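Long-range contacts in Na-translocating NADH-quinone reductase subunit C NqrC (Shewanella oneidensis, PDB 4XHF), which belongs to the NqrC family as the flavoprotein subunit C of a multisubunit membrane complex and binds flavin mononucleotide in its soluble domain: residues R91-N96 against T112-A117; A108-R113 against P135-G140; Y146-V151 against V162-G167. One frame throughout, in Å; residues are numbered along the deposited sequence.

In the fold
From the N terminus, interaction 1 comes first: it closes the loop after helix 90-95 by setting the helix against the start of strand 113-123. Interaction 2 opens on the loop residues that interaction 1 ends on, sharing Thr112 and Arg113, so the two chain loops cross; its own loop contains the turn between the adjacent strands 113-123 and 129-139. Interaction 3 follows in series and is the pairing within the hairpin 144-151/158-165. All three reach one antiparallel sheet. Phe136 and Gly147 join interactions 2 and 3 by a probable backbone bond, while a salt bridge from Arg91 to Glu165 runs from the helix of interaction 1 forward to interaction 3.

Interaction 1. Residues R91-N96 against T112-A117; sequences RMAAIN and TRANDA
Thr112 and Ala94 make the polar link between these segments, and the threonine side chain gathers at one carbonyl oxygen. Its CB lies 3.5 Å from Ala94 O. One branch, OG1, stands opposite the backbone N (chi1 -178°) and donates a hydrogen bond to Ala94 O, 2.8 Å away, arriving almost head-on with a C=O...O angle of 175°. The other branch, CG2, passes only 3.0 Å from Ala94 O, a tight fit, and the same methyl meets Ile95 CG2 at 4.1 Å. OG1 also has a weak bond to Ser101 O. In the fold, this places the short helix 90-95 on the beginning of strand 113-123. Next to the threonine, alanines make the contact: Ala94 and Ala114 bring their CA atoms to 3.8 Å, and Ala114 CB rests 3.7 Å from Ala94 CA while also touching the CB atoms of Ala93 and Ala94. Without longer side chains at these positions the helix backbone comes right down on the strand. Arg113 points the other way, its NE folded back onto Ala114 O at 3.0 Å and its terminal nitrogens held by Asp75 and Glu238 O.

Interaction 2. Residues A108-R113 against P135-G140; sequences AKIKTR and PFYGKG
Ile110 and Tyr137 meet at about a right angle where the loop before strand 113-123 lies along the end of strand 129-139, a strand of the large antiparallel sheet. The isoleucine approaches the ring with its CG2 methyl, 3.6 Å from Tyr137 CE2, and its CD1 reaches the neighbourhood of the hydroxyl. With chi1 at 65°, the tyrosine CG is wedged between its own backbone N and carbonyl carbon, which brings the ring beside Ile110, with OH on the side of Thr112 O; Tyr146 stacks on it and Trp234 also meets it. Farther along, the backbones join through one bond, Lys139 N to Ala108 O, 2.9 Å long, close to linear and in the carbonyl plane. Beside it Ala108 CB rests 3.8 Å from Gly138 CA, which has no side chain to hold the loop off. Lys109 and Lys139 cross obliquely, in touch through their aliphatic parts (CD to CD 4.0 Å), while their amino ends diverge. A water bridges Lys109 NZ to Lys139 O. A second water sits in the plane of the Tyr137 ring, at its edge, 2.7 Å from Tyr137 OH, and donates to Thr112 O at 2.6 Å.

Interaction 3. Residues Y146-V151 against V162-G167; sequences YGYVAV and VVYEHG
Tyr146 and Tyr148 pair with the strand ending at Glu165 to form an antiparallel beta ladder interrupted by a classic beta bulge. Among the backbone bonds, Tyr148 and Val162 exchange two, with Tyr148 N to Val162 O the shorter at 2.7 Å. At the other end Tyr146 N donates to Glu165 O over 2.9 Å. Tyr146 O takes the NH of Tyr164 at 3.0 Å and, weakly, that of Glu165; these two residues facing one tyrosine are the bulge. Between the two sites Gly147 and Val163 form a non-hydrogen-bonded pair, and the strands close in until Gly147 CA is 2.9 Å from Val162 O.

The aromatic contacts across the strands centre on Tyr164, a residue of the bulge. Tyr164 takes a chi1 of 67°, which turns its ring back over the partner strand: Tyr146 O lies above one face, 3.6 Å from the plane and offset to the rim, and Tyr164 OH reaches Tyr146 CB at 3.5 Å. Tyr164 and Tyr148 meet rim to rim, CE2 to CE2 3.3 Å, with planes 25° apart. The extended side chain of Glu165 runs alongside the Tyr146 ring, and its carboxylate forms a salt bridge with Arg91, which also makes a cation-pi contact with that ring.

One water bridges the strands, donating to Gly147 O and hydrogen-bonded to Tyr164 OH at 3.3 Å.

In the sheet, strand 144-151 has strand 129-139 as its other neighbour, with Tyr137 stacked on Tyr146, while helix 29-48 covers Val162 and Tyr148 and supplies Tyr44 to stack on Tyr164.

Interaction 1. Residues R91-N96 against T112-A117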
ATOM      1  N   ARG A  91       5.151   0.141 -12.449  1.00 20.49           N
ATOM      2  CA  ARG A  91       4.491   1.046 -13.384  1.00 22.21           C
ATOM      3  C   ARG A  91       4.518   0.429 -14.777  1.00 22.14           C
ATOM      4  O   ARG A  91       3.523   0.447 -15.500  1.00 23.17           O
ATOM      5  CB  ARG A  91       5.170   2.419 -13.410  1.00 23.62           C
ATOM      6  CG  ARG A  91       5.388   3.065 -12.049  1.00 24.70           C
ATOM      7  CD  ARG A  91       4.094   3.574 -11.434  1.00 27.38           C
ATOM      8  NE  ARG A  91       4.330   4.173 -10.120  1.00 28.75           N
ATOM      9  CZ  ARG A  91       4.506   5.474  -9.892  1.00 28.11           C
ATOM     10  NH1 ARG A  91       4.465   6.357 -10.884  1.00 31.66           N
ATOM     11  NH2 ARG A  91       4.720   5.897  -8.655  1.00 24.14           N
ATOM     12  N   MET A  92       5.673  -0.122 -15.133  1.00 20.00           N
ATOM     13  CA  MET A  92       5.887  -0.720 -16.443  1.00 20.78           C
ATOM     14  C   MET A  92       5.124  -2.032 -16.581  1.00 19.97           C
ATOM     15  O   MET A  92       4.544  -2.317 -17.626  1.00 22.52           O
ATOM     16  CB  MET A  92       7.383  -0.954 -16.671  1.00 26.13           C
ATOM     17  CG  MET A  92       7.753  -1.422 -18.070  1.00 32.59           C
ATOM     18  SD  MET A  92       9.477  -1.947 -18.191  1.00 72.64           S
ATOM     19  CE  MET A  92      10.339  -0.448 -17.712  1.00 43.07           C
ATOM     20  N   ALA A  93       5.131  -2.826 -15.516  1.00 20.32           N
ATOM     21  CA  ALA A  93       4.467  -4.124 -15.520  1.00 20.53           C
ATOM     22  C   ALA A  93       2.962  -3.985 -15.711  1.00 19.69           C
ATOM     23  O   ALA A  93       2.313  -4.871 -16.263  1.00 19.58           O
ATOM     24  CB  ALA A  93       4.761  -4.863 -14.229  1.00 19.73           C
ATOM     25  N   ALA A  94       2.414  -2.867 -15.250  1.00 21.64           N
ATOM     26  CA  ALA A  94       0.975  -2.639 -15.298  1.00 21.51           C
ATOM     27  C   ALA A  94       0.469  -2.310 -16.700  1.00 21.16           C
ATOM     28  O   ALA A  94      -0.705  -2.523 -16.999  1.00 23.47           O
ATOM     29  CB  ALA A  94       0.603  -1.525 -14.343  1.00 21.48           C
ATOM     30  N   ILE A  95       1.349  -1.796 -17.557  1.00 21.47           N
ATOM     31  CA  ILE A  95       0.943  -1.354 -18.891  1.00 24.22           C
ATOM     32  C   ILE A  95       1.395  -2.295 -20.005  1.00 27.07           C
ATOM     33  O   ILE A  95       0.935  -2.174 -21.139  1.00 27.57           O
ATOM     34  CB  ILE A  95       1.478   0.063 -19.205  1.00 26.02           C
ATOM     35  CG1 ILE A  95       2.972   0.163 -18.883  1.00 27.19           C
ATOM     36  CG2 ILE A  95       0.684   1.102 -18.429  1.00 25.15           C
ATOM     37  CD1 ILE A  95       3.617   1.446 -19.355  1.00 28.74           C
ATOM     38  N   ASN A  96       2.291  -3.227 -19.694  1.00 28.96           N
ATOM     39  CA  ASN A  96       2.713  -4.203 -20.693  1.00 32.93           C
ATOM     40  C   ASN A  96       1.601  -5.219 -20.950  1.00 33.38           C
ATOM     41  O   ASN A  96       1.162  -5.894 -20.016  1.00 32.33           O
ATOM     42  CB  ASN A  96       3.986  -4.922 -20.254  1.00 35.96           C
ATOM     43  CG  ASN A  96       4.216  -6.204 -21.027  1.00 42.89           C
ATOM     44  OD1 ASN A  96       4.109  -7.299 -20.480  1.00 46.36           O
ATOM     45  ND2 ASN A  96       4.503  -6.073 -22.315  1.00 45.81           N
ATOM     46  N   THR A 112      -5.728  -0.467 -16.260  1.00 16.23           N
ATOM     47  CA  THR A 112      -5.006  -1.713 -16.468  1.00 17.82           C
ATOM     48  C   THR A 112      -4.319  -2.124 -15.171  1.00 15.68           C
ATOM     49  O   THR A 112      -3.935  -1.273 -14.370  1.00 17.18           O
ATOM     50  CB  THR A 112      -3.973  -1.582 -17.610  1.00 20.59           C
ATOM     51  OG1 THR A 112      -3.312  -2.837 -17.818  1.00 24.43           O
ATOM     52  CG2 THR A 112      -2.940  -0.510 -17.295  1.00 19.50           C
ATOM     53  N   ARG A 113      -4.187  -3.431 -14.962  1.00 14.87           N
ATOM     54  CA  ARG A 113      -3.580  -3.963 -13.747  1.00 13.81           C
ATOM     55  C   ARG A 113      -2.498  -4.986 -14.075  1.00 12.86           C
ATOM     56  O   ARG A 113      -2.708  -5.879 -14.891  1.00 14.54           O
ATOM     57  CB  ARG A 113      -4.646  -4.605 -12.859  1.00 14.24           C
ATOM     58  CG  ARG A 113      -4.187  -4.884 -11.436  1.00 14.49           C
ATOM     59  CD  ARG A 113      -4.885  -6.101 -10.854  1.00 13.79           C
ATOM     60  NE  ARG A 113      -4.480  -7.330 -11.529  1.00 13.91           N
ATOM     61  CZ  ARG A 113      -5.002  -8.529 -11.292  1.00 14.26           C
ATOM     62  NH1 ARG A 113      -5.965  -8.678 -10.390  1.00 11.99           N
ATOM     63  NH2 ARG A 113      -4.562  -9.585 -11.962  1.00 15.32           N
ATOM     64  N   ALA A 114      -1.344  -4.854 -13.429  1.00 13.89           N
ATOM     65  CA  ALA A 114      -0.272  -5.827 -13.579  1.00 13.30           C
ATOM     66  C   ALA A 114      -0.728  -7.188 -13.072  1.00 13.99           C
ATOM     67  O   ALA A 114      -1.605  -7.276 -12.216  1.00 13.14           O
ATOM     68  CB  ALA A 114       0.970  -5.373 -12.832  1.00 13.62           C
ATOM     69  N   ASN A 115      -0.132  -8.250 -13.602  1.00 18.11           N
ATOM     70  CA  ASN A 115      -0.453  -9.597 -13.152  1.00 19.17           C
ATOM     71  C   ASN A 115       0.200  -9.892 -11.808  1.00 18.31           C
ATOM     72  O   ASN A 115      -0.372 -10.595 -10.974  1.00 17.48           O
ATOM     73  CB  ASN A 115      -0.011 -10.632 -14.187  1.00 21.12           C
ATOM     74  CG  ASN A 115      -0.807 -10.545 -15.475  1.00 22.34           C
ATOM     75  OD1 ASN A 115      -1.940 -10.063 -15.487  1.00 21.64           O
ATOM     76  ND2 ASN A 115      -0.218 -11.018 -16.566  1.00 25.89           N
ATOM     77  N   ASP A 116       1.396  -9.342 -11.611  1.00 17.89           N
ATOM     78  CA  ASP A 116       2.158  -9.545 -10.381  1.00 17.60           C
ATOM     79  C   ASP A 116       2.314  -8.247  -9.600  1.00 14.04           C
ATOM     80  O   ASP A 116       2.436  -7.170 -10.183  1.00 16.94           O
ATOM     81  CB  ASP A 116       3.547 -10.115 -10.689  1.00 22.21           C
ATOM     82  CG  ASP A 116       3.489 -11.452 -11.404  1.00 28.30           C
ATOM     83  OD1 ASP A 116       2.438 -12.122 -11.339  1.00 30.57           O
ATOM     84  OD2 ASP A 116       4.502 -11.833 -12.026  1.00 31.31           O
ATOM     85  N   ALA A 117       2.320  -8.365  -8.276  1.00 11.92           N
ATOM     86  CA  ALA A 117       2.559  -7.231  -7.392  1.00 11.83           C
ATOM     87  C   ALA A 117       3.727  -7.532  -6.461  1.00 10.59           C
ATOM     88  O   ALA A 117       3.928  -8.677  -6.055  1.00  9.89           O
ATOM     89  CB  ALA A 117       1.311  -6.911  -6.594  1.00 14.07           C
TER

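Interaction 2. Residues A108-R113 against P135-G140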
ATOM      1  N   ALA A 108     -10.812   1.790  -8.790  1.00 15.86           N
ATOM      2  CA  ALA A 108      -9.766   2.792  -8.607  1.00 13.13           C
ATOM      3  C   ALA A 108      -9.413   3.507  -9.908  1.00 12.97           C
ATOM      4  O   ALA A 108      -8.532   4.366  -9.927  1.00 14.51           O
ATOM      5  CB  ALA A 108      -8.525   2.142  -8.019  1.00 12.52           C
ATOM      6  N   LYS A 109     -10.097   3.147 -10.991  1.00 13.43           N
ATOM      7  CA  LYS A 109      -9.905   3.798 -12.285  1.00 14.15           C
ATOM      8  C   LYS A 109      -8.451   3.729 -12.739  1.00 14.96           C
ATOM      9  O   LYS A 109      -7.878   4.731 -13.167  1.00 15.19           O
ATOM     10  CB  LYS A 109     -10.366   5.257 -12.219  1.00 17.40           C
ATOM     11  CG  LYS A 109     -11.794   5.422 -11.724  1.00 20.56           C
ATOM     12  CD  LYS A 109     -12.144   6.877 -11.469  1.00 23.12           C
ATOM     13  CE  LYS A 109     -13.486   6.993 -10.758  1.00 28.40           C
ATOM     14  NZ  LYS A 109     -13.828   8.396 -10.400  1.00 33.48           N
ATOM     15  N   ILE A 110      -7.858   2.541 -12.641  1.00 15.48           N
ATOM     16  CA  ILE A 110      -6.469   2.341 -13.041  1.00 15.20           C
ATOM     17  C   ILE A 110      -6.371   1.806 -14.468  1.00 15.86           C
ATOM     18  O   ILE A 110      -5.273   1.684 -15.010  1.00 18.32           O
ATOM     19  CB  ILE A 110      -5.736   1.373 -12.084  1.00 14.72           C
ATOM     20  CG1 ILE A 110      -6.394  -0.013 -12.091  1.00 13.60           C
ATOM     21  CG2 ILE A 110      -5.719   1.954 -10.676  1.00 14.19           C
ATOM     22  CD1 ILE A 110      -5.639  -1.056 -11.288  1.00 13.16           C
ATOM     23  N   LYS A 111      -7.519   1.471 -15.056  1.00 13.97           N
ATOM     24  CA  LYS A 111      -7.617   1.065 -16.462  1.00 16.98           C
ATOM     25  C   LYS A 111      -6.942  -0.273 -16.764  1.00 16.97           C
ATOM     26  O   LYS A 111      -7.514  -1.115 -17.454  1.00 20.83           O
ATOM     27  CB  LYS A 111      -7.028   2.150 -17.370  1.00 19.88           C
ATOM     28  CG  LYS A 111      -7.791   3.467 -17.342  1.00 24.65           C
ATOM     29  CD  LYS A 111      -9.100   3.391 -18.120  1.00 33.05           C
ATOM     30  CE  LYS A 111      -8.863   3.240 -19.621  1.00 37.95           C
ATOM     31  NZ  LYS A 111     -10.121   3.354 -20.406  1.00 40.86           N
ATOM     32  N   THR A 112      -5.728  -0.467 -16.260  1.00 16.23           N
ATOM     33  CA  THR A 112      -5.006  -1.713 -16.468  1.00 17.82           C
ATOM     34  C   THR A 112      -4.319  -2.124 -15.171  1.00 15.68           C
ATOM     35  O   THR A 112      -3.935  -1.273 -14.370  1.00 17.18           O
ATOM     36  CB  THR A 112      -3.973  -1.582 -17.610  1.00 20.59           C
ATOM     37  OG1 THR A 112      -3.312  -2.837 -17.818  1.00 24.43           O
ATOM     38  CG2 THR A 112      -2.940  -0.510 -17.295  1.00 19.50           C
ATOM     39  N   ARG A 113      -4.187  -3.431 -14.962  1.00 14.87           N
ATOM     40  CA  ARG A 113      -3.580  -3.963 -13.747  1.00 13.81           C
ATOM     41  C   ARG A 113      -2.498  -4.986 -14.075  1.00 12.86           C
ATOM     42  O   ARG A 113      -2.708  -5.879 -14.891  1.00 14.54           O
ATOM     43  CB  ARG A 113      -4.646  -4.605 -12.859  1.00 14.24           C
ATOM     44  CG  ARG A 113      -4.187  -4.884 -11.436  1.00 14.49           C
ATOM     45  CD  ARG A 113      -4.885  -6.101 -10.854  1.00 13.79           C
ATOM     46  NE  ARG A 113      -4.480  -7.330 -11.529  1.00 13.91           N
ATOM     47  CZ  ARG A 113      -5.002  -8.529 -11.292  1.00 14.26           C
ATOM     48  NH1 ARG A 113      -5.965  -8.678 -10.390  1.00 11.99           N
ATOM     49  NH2 ARG A 113      -4.562  -9.585 -11.962  1.00 15.32           N
ATOM     50  N   PRO A 135       1.599  -2.481  -1.978  1.00  8.01           N
ATOM     51  CA  PRO A 135       1.384  -1.248  -2.737  1.00  9.81           C
ATOM     52  C   PRO A 135      -0.078  -1.062  -3.118  1.00  8.79           C
ATOM     53  O   PRO A 135      -0.764  -2.034  -3.432  1.00  9.06           O
ATOM     54  CB  PRO A 135       2.247  -1.452  -3.982  1.00 12.22           C
ATOM     55  CG  PRO A 135       2.247  -2.927  -4.181  1.00 12.47           C
ATOM     56  CD  PRO A 135       2.248  -3.517  -2.799  1.00  9.57           C
ATOM     57  N   PHE A 136      -0.546   0.179  -3.084  1.00  9.03           N
ATOM     58  CA  PHE A 136      -1.876   0.496  -3.571  1.00  7.75           C
ATOM     59  C   PHE A 136      -1.810   1.821  -4.301  1.00  7.23           C
ATOM     60  O   PHE A 136      -0.968   2.667  -3.999  1.00  7.11           O
ATOM     61  CB  PHE A 136      -2.888   0.559  -2.424  1.00  6.66           C
ATOM     62  CG  PHE A 136      -2.837   1.832  -1.644  1.00  9.78           C
ATOM     63  CD1 PHE A 136      -1.755   2.117  -0.832  1.00  9.70           C
ATOM     64  CD2 PHE A 136      -3.870   2.745  -1.720  1.00  9.92           C
ATOM     65  CE1 PHE A 136      -1.704   3.286  -0.109  1.00  9.16           C
ATOM     66  CE2 PHE A 136      -3.826   3.918  -1.001  1.00 11.43           C
ATOM     67  CZ  PHE A 136      -2.741   4.189  -0.193  1.00 11.22           C
ATOM     68  N   TYR A 137      -2.684   1.988  -5.282  1.00  7.79           N
ATOM     69  CA  TYR A 137      -2.787   3.252  -5.987  1.00  8.00           C
ATOM     70  C   TYR A 137      -4.128   3.347  -6.688  1.00 10.14           C
ATOM     71  O   TYR A 137      -4.790   2.337  -6.926  1.00 11.67           O
ATOM     72  CB  TYR A 137      -1.640   3.420  -6.987  1.00  8.90           C
ATOM     73  CG  TYR A 137      -1.646   2.433  -8.132  1.00 10.71           C
ATOM     74  CD1 TYR A 137      -1.127   1.155  -7.974  1.00 13.63           C
ATOM     75  CD2 TYR A 137      -2.153   2.785  -9.375  1.00 12.56           C
ATOM     76  CE1 TYR A 137      -1.126   0.252  -9.020  1.00 15.40           C
ATOM     77  CE2 TYR A 137      -2.155   1.889 -10.426  1.00 13.89           C
ATOM     78  CZ  TYR A 137      -1.639   0.625 -10.244  1.00 15.23           C
ATOM     79  OH  TYR A 137      -1.642  -0.268 -11.291  1.00 18.54           O
ATOM     80  N   GLY A 138      -4.531   4.570  -6.999  1.00 12.33           N
ATOM     81  CA  GLY A 138      -5.816   4.812  -7.623  1.00 12.34           C
ATOM     82  C   GLY A 138      -5.977   6.278  -7.956  1.00 12.55           C
ATOM     83  O   GLY A 138      -5.266   7.127  -7.420  1.00 14.33           O
ATOM     84  N   LYS A 139      -6.911   6.580  -8.849  1.00 13.65           N
ATOM     85  CA  LYS A 139      -7.150   7.957  -9.244  1.00 15.02           C
ATOM     86  C   LYS A 139      -7.860   8.710  -8.129  1.00 16.50           C
ATOM     87  O   LYS A 139      -8.871   8.247  -7.599  1.00 18.92           O
ATOM     88  CB  LYS A 139      -7.980   8.020 -10.527  1.00 17.33           C
ATOM     89  CG  LYS A 139      -8.071   9.414 -11.128  1.00 20.76           C
ATOM     90  CD  LYS A 139      -9.279   9.554 -12.034  1.00 24.68           C
ATOM     91  CE  LYS A 139      -9.326  10.929 -12.679  1.00 33.04           C
ATOM     92  NZ  LYS A 139      -8.194  11.145 -13.620  1.00 38.48           N
ATOM     93  N   GLY A 140      -7.316   9.868  -7.769  1.00 15.94           N
ATOM     94  CA  GLY A 140      -7.985  10.770  -6.852  1.00 15.58           C
ATOM     95  C   GLY A 140      -9.057  11.543  -7.592  1.00 17.21           C
ATOM     96  O   GLY A 140      -9.984  10.954  -8.151  1.00 18.82           O
TER
HETATM   97  O   HOH W   1     -11.542   8.599  -8.191  1.00 14.16           O
HETATM   98  O   HOH W   2      -2.324   0.710 -13.718  1.00 16.77           O

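Interaction 3. Residues Y146-V151 against V162-G167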
ATOM      1  N   TYR A 146      -0.220   7.213  -5.354  1.00 13.92           N
ATOM      2  CA  TYR A 146       0.519   5.988  -5.048  1.00 14.57           C
ATOM      3  C   TYR A 146       0.965   5.940  -3.593  1.00 11.96           C
ATOM      4  O   TYR A 146       1.360   6.955  -3.023  1.00 12.27           O
ATOM      5  CB  TYR A 146       1.750   5.870  -5.944  1.00 14.84           C
ATOM      6  CG  TYR A 146       1.436   5.698  -7.404  1.00 14.46           C
ATOM      7  CD1 TYR A 146       1.022   6.773  -8.177  1.00 16.92           C
ATOM      8  CD2 TYR A 146       1.569   4.463  -8.014  1.00 15.47           C
ATOM      9  CE1 TYR A 146       0.738   6.617  -9.514  1.00 17.59           C
ATOM     10  CE2 TYR A 146       1.291   4.295  -9.348  1.00 18.21           C
ATOM     11  CZ  TYR A 146       0.876   5.374 -10.096  1.00 19.72           C
ATOM     12  OH  TYR A 146       0.597   5.203 -11.433  1.00 25.19           O
ATOM     13  N   GLY A 147       0.937   4.748  -3.007  1.00 13.86           N
ATOM     14  CA  GLY A 147       1.353   4.579  -1.630  1.00 12.24           C
ATOM     15  C   GLY A 147       1.495   3.129  -1.215  1.00 11.86           C
ATOM     16  O   GLY A 147       1.460   2.223  -2.051  1.00 12.53           O
ATOM     17  N   TYR A 148       1.659   2.920   0.088  1.00 10.16           N
ATOM     18  CA  TYR A 148       1.764   1.586   0.669  1.00  9.70           C
ATOM     19  C   TYR A 148       0.896   1.491   1.920  1.00 10.16           C
ATOM     20  O   TYR A 148       0.757   2.467   2.659  1.00  8.91           O
ATOM     21  CB  TYR A 148       3.221   1.251   1.015  1.00 11.80           C
ATOM     22  CG  TYR A 148       4.141   1.165  -0.183  1.00 15.62           C
ATOM     23  CD1 TYR A 148       4.324  -0.033  -0.862  1.00 14.88           C
ATOM     24  CD2 TYR A 148       4.831   2.283  -0.633  1.00 20.35           C
ATOM     25  CE1 TYR A 148       5.165  -0.112  -1.958  1.00 16.84           C
ATOM     26  CE2 TYR A 148       5.674   2.213  -1.727  1.00 20.28           C
ATOM     27  CZ  TYR A 148       5.837   1.012  -2.385  1.00 20.37           C
ATOM     28  OH  TYR A 148       6.673   0.937  -3.475  1.00 25.23           O
ATOM     29  N   VAL A 149       0.305   0.318   2.133  1.00 12.14           N
ATOM     30  CA  VAL A 149      -0.438   0.021   3.355  1.00 12.11           C
ATOM     31  C   VAL A 149       0.150  -1.198   4.053  1.00 12.71           C
ATOM     32  O   VAL A 149       0.268  -2.270   3.458  1.00 10.28           O
ATOM     33  CB  VAL A 149      -1.927  -0.246   3.074  1.00 12.56           C
ATOM     34  CG1 VAL A 149      -2.679  -0.535   4.369  1.00 11.33           C
ATOM     35  CG2 VAL A 149      -2.548   0.931   2.360  1.00 13.92           C
ATOM     36  N   ALA A 150       0.517  -1.021   5.318  1.00 13.15           N
ATOM     37  CA  ALA A 150       0.982  -2.118   6.155  1.00 13.21           C
ATOM     38  C   ALA A 150      -0.189  -2.654   6.961  1.00 11.56           C
ATOM     39  O   ALA A 150      -0.866  -1.895   7.651  1.00  9.79           O
ATOM     40  CB  ALA A 150       2.097  -1.655   7.075  1.00 13.26           C
ATOM     41  N   VAL A 151      -0.429  -3.958   6.862  1.00 13.42           N
ATOM     42  CA  VAL A 151      -1.523  -4.593   7.587  1.00 12.73           C
ATOM     43  C   VAL A 151      -0.964  -5.622   8.564  1.00 11.66           C
ATOM     44  O   VAL A 151       0.033  -6.280   8.276  1.00 13.01           O
ATOM     45  CB  VAL A 151      -2.530  -5.267   6.622  1.00 13.76           C
ATOM     46  CG1 VAL A 151      -3.204  -4.224   5.748  1.00 14.85           C
ATOM     47  CG2 VAL A 151      -1.847  -6.316   5.756  1.00 13.41           C
ATOM     48  N   VAL A 162       1.291   4.969   3.965  1.00 11.53           N
ATOM     49  CA  VAL A 162       2.263   5.915   3.434  1.00 11.87           C
ATOM     50  C   VAL A 162       1.922   6.239   1.987  1.00 13.40           C
ATOM     51  O   VAL A 162       1.953   5.359   1.131  1.00 16.50           O
ATOM     52  CB  VAL A 162       3.703   5.357   3.505  1.00 13.45           C
ATOM     53  CG1 VAL A 162       4.695   6.328   2.875  1.00 16.68           C
ATOM     54  CG2 VAL A 162       4.098   5.070   4.943  1.00 12.59           C
ATOM     55  N   VAL A 163       1.593   7.499   1.722  1.00 14.01           N
ATOM     56  CA  VAL A 163       1.396   7.978   0.357  1.00 14.75           C
ATOM     57  C   VAL A 163       2.624   8.796  -0.026  1.00 15.30           C
ATOM     58  O   VAL A 163       3.046   9.672   0.729  1.00 18.51           O
ATOM     59  CB  VAL A 163       0.107   8.823   0.222  1.00 13.79           C
ATOM     60  CG1 VAL A 163      -0.020   9.428  -1.172  1.00 12.70           C
ATOM     61  CG2 VAL A 163      -1.115   7.974   0.536  1.00 12.23           C
ATOM     62  N   TYR A 164       3.198   8.500  -1.190  1.00 15.01           N
ATOM     63  CA  TYR A 164       4.471   9.097  -1.588  1.00 17.69           C
ATOM     64  C   TYR A 164       4.417   9.830  -2.930  1.00 18.61           C
ATOM     65  O   TYR A 164       5.383  10.492  -3.311  1.00 22.31           O
ATOM     66  CB  TYR A 164       5.557   8.015  -1.641  1.00 19.86           C
ATOM     67  CG  TYR A 164       5.353   6.979  -2.724  1.00 22.08           C
ATOM     68  CD1 TYR A 164       5.795   7.206  -4.021  1.00 23.91           C
ATOM     69  CD2 TYR A 164       4.726   5.771  -2.450  1.00 20.57           C
ATOM     70  CE1 TYR A 164       5.613   6.266  -5.014  1.00 23.00           C
ATOM     71  CE2 TYR A 164       4.541   4.823  -3.438  1.00 20.63           C
ATOM     72  CZ  TYR A 164       4.988   5.078  -4.718  1.00 21.50           C
ATOM     73  OH  TYR A 164       4.813   4.148  -5.713  1.00 23.10           O
ATOM     74  N   GLU A 165       3.305   9.712  -3.652  1.00 16.25           N
ATOM     75  CA  GLU A 165       3.172  10.390  -4.941  1.00 16.04           C
ATOM     76  C   GLU A 165       1.723  10.737  -5.265  1.00 16.06           C
ATOM     77  O   GLU A 165       0.811   9.953  -5.008  1.00 16.04           O
ATOM     78  CB  GLU A 165       3.754   9.526  -6.065  1.00 19.50           C
ATOM     79  CG  GLU A 165       3.563  10.116  -7.461  1.00 23.90           C
ATOM     80  CD  GLU A 165       4.209   9.283  -8.552  1.00 29.15           C
ATOM     81  OE1 GLU A 165       5.041   8.412  -8.227  1.00 33.95           O
ATOM     82  OE2 GLU A 165       3.881   9.497  -9.738  1.00 29.69           O
ATOM     83  N   HIS A 166       1.531  11.916  -5.850  1.00 17.26           N
ATOM     84  CA  HIS A 166       0.210  12.369  -6.260  1.00 16.79           C
ATOM     85  C   HIS A 166       0.336  13.578  -7.177  1.00 16.60           C
ATOM     86  O   HIS A 166       1.424  14.130  -7.347  1.00 17.05           O
ATOM     87  CB  HIS A 166      -0.645  12.722  -5.041  1.00 17.81           C
ATOM     88  CG  HIS A 166      -0.265  14.017  -4.396  1.00 17.17           C
ATOM     89  ND1 HIS A 166      -0.872  15.212  -4.712  1.00 15.88           N
ATOM     90  CD2 HIS A 166       0.671  14.307  -3.460  1.00 16.85           C
ATOM     91  CE1 HIS A 166      -0.333  16.182  -3.995  1.00 17.87           C
ATOM     92  NE2 HIS A 166       0.606  15.659  -3.228  1.00 19.00           N
ATOM     93  N   GLY A 167      -0.784  13.981  -7.766  1.00 16.98           N
ATOM     94  CA  GLY A 167      -0.834  15.161  -8.610  1.00 20.06           C
ATOM     95  C   GLY A 167      -2.046  16.017  -8.287  1.00 22.42           C
ATOM     96  O   GLY A 167      -2.481  16.832  -9.101  1.00 23.55           O
TER
HETATM   97  O   HOH W   3       2.418   2.089  -4.906  1.00 18.73           O